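Ufm1-specific protease (Caenorhabditis elegans, PDB 5EJJ) is a cysteine protease that cleaves the peptide bond after the C-terminal glycine of the ubiquitin-like modifier UFM1, releasing it from its conjugated target proteins. Local coordinates at residues T403-F408 and N455-L460. Numbering follows the deposited sequence.
Sequences TIWSWF and NELLKL
T403 O, on the helix whose W405 and F408 meet L457, L458 and L460, accepts two bonds: S406 OG reaches it at 2.9 Å in the carbonyl plane, on a lone pair, and W407 N at 3.1 Å. S406 OG is itself bonded to N380 N. In this papain-like fold of peptidase family C78, helix 396-409 starts at C396, the probable nucleophile; the contact packs its later turns, away from the active site, against 455-460, where helix 447-457 gives way to a turn. The packing is wholly apolar. With CG anti to the backbone N (chi1 -170°), the six-membered part of the W405 indole ends up against L457 and L458. L458 CD1 sits over one face, 3.5 Å from that ring's centroid, while L457 CB lies in the ring plane at its edge, 3.7 Å from W405 CH2. A bond from W405 NE1 to K416 O, with packing on V418 and P419, helps hold the indole's turn. Replacing this tryptophan by alanine would probably open a gap beside the L458 methyls and leave K416 O without this donor. K459 has left-handed backbone angles (phi 46°, psi 51°), and the residues flanking it, L458 and L460, both point to the helix. F408 is sandwiched: W407 CE3 stands over the centre of one face, and L460 CD2 lies over the opposite face, offset toward the rim, 3.6 Å from the F408 ring centroid.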
loop_
_atom_site.group_PDB
_atom_site.type_symbol
_atom_site.label_atom_id
_atom_site.label_comp_id
_atom_site.label_asym_id
_atom_site.label_seq_id
_atom_site.Cartn_x
_atom_site.Cartn_y
_atom_site.Cartn_z
ATOM N N THR A 403 12.254 8.251 12.340
ATOM C CA THR A 403 12.145 7.608 11.044
ATOM C C THR A 403 12.054 6.092 11.204
ATOM O O THR A 403 11.092 5.489 10.773
ATOM C CB THR A 403 13.305 7.972 10.125
ATOM O OG1 THR A 403 13.240 9.369 9.804
ATOM C CG2 THR A 403 13.231 7.152 8.849
ATOM N N ILE A 404 13.020 5.473 11.862
ATOM C CA ILE A 404 12.943 4.030 12.075
ATOM C C ILE A 404 11.616 3.637 12.714
ATOM O O ILE A 404 11.074 2.566 12.442
ATOM C CB ILE A 404 14.123 3.516 12.936
ATOM C CG1 ILE A 404 15.443 3.768 12.216
ATOM C CG2 ILE A 404 14.003 2.023 13.234
ATOM C CD1 ILE A 404 16.625 3.417 13.039
ATOM N N TRP A 405 11.071 4.513 13.547
ATOM C CA TRP A 405 9.830 4.177 14.233
ATOM C C TRP A 405 8.699 4.191 13.232
ATOM O O TRP A 405 7.931 3.228 13.134
ATOM C CB TRP A 405 9.525 5.144 15.381
ATOM C CG TRP A 405 8.375 4.687 16.247
ATOM C CD1 TRP A 405 7.054 4.723 15.927
ATOM C CD2 TRP A 405 8.451 4.124 17.565
ATOM N NE1 TRP A 405 6.302 4.220 16.958
ATOM C CE2 TRP A 405 7.136 3.844 17.976
ATOM C CE3 TRP A 405 9.503 3.840 18.439
ATOM C CZ2 TRP A 405 6.840 3.291 19.220
ATOM C CZ3 TRP A 405 9.206 3.293 19.680
ATOM C CH2 TRP A 405 7.885 3.030 20.058
ATOM N N SER A 406 8.611 5.282 12.480
ATOM C CA SER A 406 7.543 5.446 11.513
ATOM C C SER A 406 7.488 4.254 10.558
ATOM O O SER A 406 6.406 3.824 10.153
ATOM C CB SER A 406 7.710 6.753 10.748
ATOM O OG SER A 406 8.647 6.615 9.698
ATOM N N TRP A 407 8.644 3.699 10.219
ATOM C CA TRP A 407 8.657 2.528 9.352
ATOM C C TRP A 407 7.907 1.387 10.008
ATOM O O TRP A 407 7.225 0.631 9.333
ATOM C CB TRP A 407 10.076 2.097 9.001
ATOM C CG TRP A 407 10.181 0.920 8.084
ATOM C CD1 TRP A 407 10.504 0.950 6.770
ATOM C CD2 TRP A 407 9.997 -0.466 8.418
ATOM N NE1 TRP A 407 10.522 -0.325 6.252
ATOM C CE2 TRP A 407 10.210 -1.211 7.247
ATOM C CE3 TRP A 407 9.665 -1.149 9.590
ATOM C CZ2 TRP A 407 10.107 -2.596 7.214
ATOM C CZ3 TRP A 407 9.557 -2.539 9.545
ATOM C CH2 TRP A 407 9.782 -3.240 8.372
ATOM N N PHE A 408 8.016 1.262 11.325
ATOM C CA PHE A 408 7.338 0.164 12.016
ATOM C C PHE A 408 5.799 0.298 12.107
ATOM O O PHE A 408 5.086 -0.718 12.196
ATOM C CB PHE A 408 7.987 -0.126 13.381
ATOM C CG PHE A 408 9.207 -1.007 13.290
ATOM C CD1 PHE A 408 10.477 -0.451 13.190
ATOM C CD2 PHE A 408 9.080 -2.396 13.281
ATOM C CE1 PHE A 408 11.595 -1.264 13.088
ATOM C CE2 PHE A 408 10.196 -3.221 13.175
ATOM C CZ PHE A 408 11.454 -2.655 13.074
ATOM N N ASN A 455 14.321 -1.154 22.169
ATOM C CA ASN A 455 14.170 -2.476 22.787
ATOM C C ASN A 455 13.129 -2.540 23.906
ATOM O O ASN A 455 12.622 -3.618 24.230
ATOM C CB ASN A 455 15.509 -3.014 23.300
ATOM C CG ASN A 455 15.423 -4.477 23.749
ATOM O OD1 ASN A 455 14.579 -5.246 23.273
ATOM N ND2 ASN A 455 16.305 -4.866 24.668
ATOM N N GLU A 456 12.802 -1.397 24.500
ATOM C CA GLU A 456 11.815 -1.423 25.565
ATOM C C GLU A 456 10.601 -0.542 25.316
ATOM O O GLU A 456 9.657 -0.562 26.099
ATOM C CB GLU A 456 12.445 -1.142 26.932
ATOM C CG GLU A 456 12.932 0.271 27.132
ATOM C CD GLU A 456 13.690 0.412 28.433
ATOM O OE1 GLU A 456 13.995 -0.643 29.038
ATOM O OE2 GLU A 456 13.977 1.564 28.847
ATOM N N LEU A 457 10.608 0.222 24.233
ATOM C CA LEU A 457 9.356 0.818 23.770
ATOM C C LEU A 457 8.684 -0.082 22.731
ATOM O O LEU A 457 7.499 0.063 22.457
ATOM C CB LEU A 457 9.551 2.234 23.219
ATOM C CG LEU A 457 10.033 3.264 24.236
ATOM C CD1 LEU A 457 9.843 4.707 23.738
ATOM C CD2 LEU A 457 9.341 3.031 25.563
ATOM N N LEU A 458 9.438 -1.027 22.176
ATOM C CA LEU A 458 8.927 -1.840 21.085
ATOM C C LEU A 458 9.254 -3.318 21.165
ATOM O O LEU A 458 8.936 -4.050 20.232
ATOM C CB LEU A 458 9.420 -1.308 19.744
ATOM C CG LEU A 458 8.743 -0.040 19.243
ATOM C CD1 LEU A 458 9.273 0.347 17.866
ATOM C CD2 LEU A 458 7.247 -0.215 19.228
ATOM N N LYS A 459 9.863 -3.760 22.261
ATOM C CA LYS A 459 10.298 -5.155 22.390
ATOM C C LYS A 459 11.014 -5.560 21.105
ATOM O O LYS A 459 10.696 -6.575 20.480
ATOM C CB LYS A 459 9.110 -6.092 22.663
ATOM C CG LYS A 459 9.363 -7.165 23.751
ATOM C CD LYS A 459 10.613 -8.030 23.475
ATOM C CE LYS A 459 11.668 -7.887 24.590
ATOM N NZ LYS A 459 13.067 -8.261 24.181
ATOM N N LEU A 460 11.971 -4.735 20.705
ATOM C CA LEU A 460 12.522 -4.814 19.366
ATOM C C LEU A 460 14.025 -5.071 19.385
ATOM O O LEU A 460 14.801 -4.302 19.960
ATOM C CB LEU A 460 12.198 -3.522 18.619
ATOM C CG LEU A 460 12.197 -3.549 17.098
ATOM C CD1 LEU A 460 11.424 -4.760 16.615
ATOM C CD2 LEU A 460 11.582 -2.247 16.591
#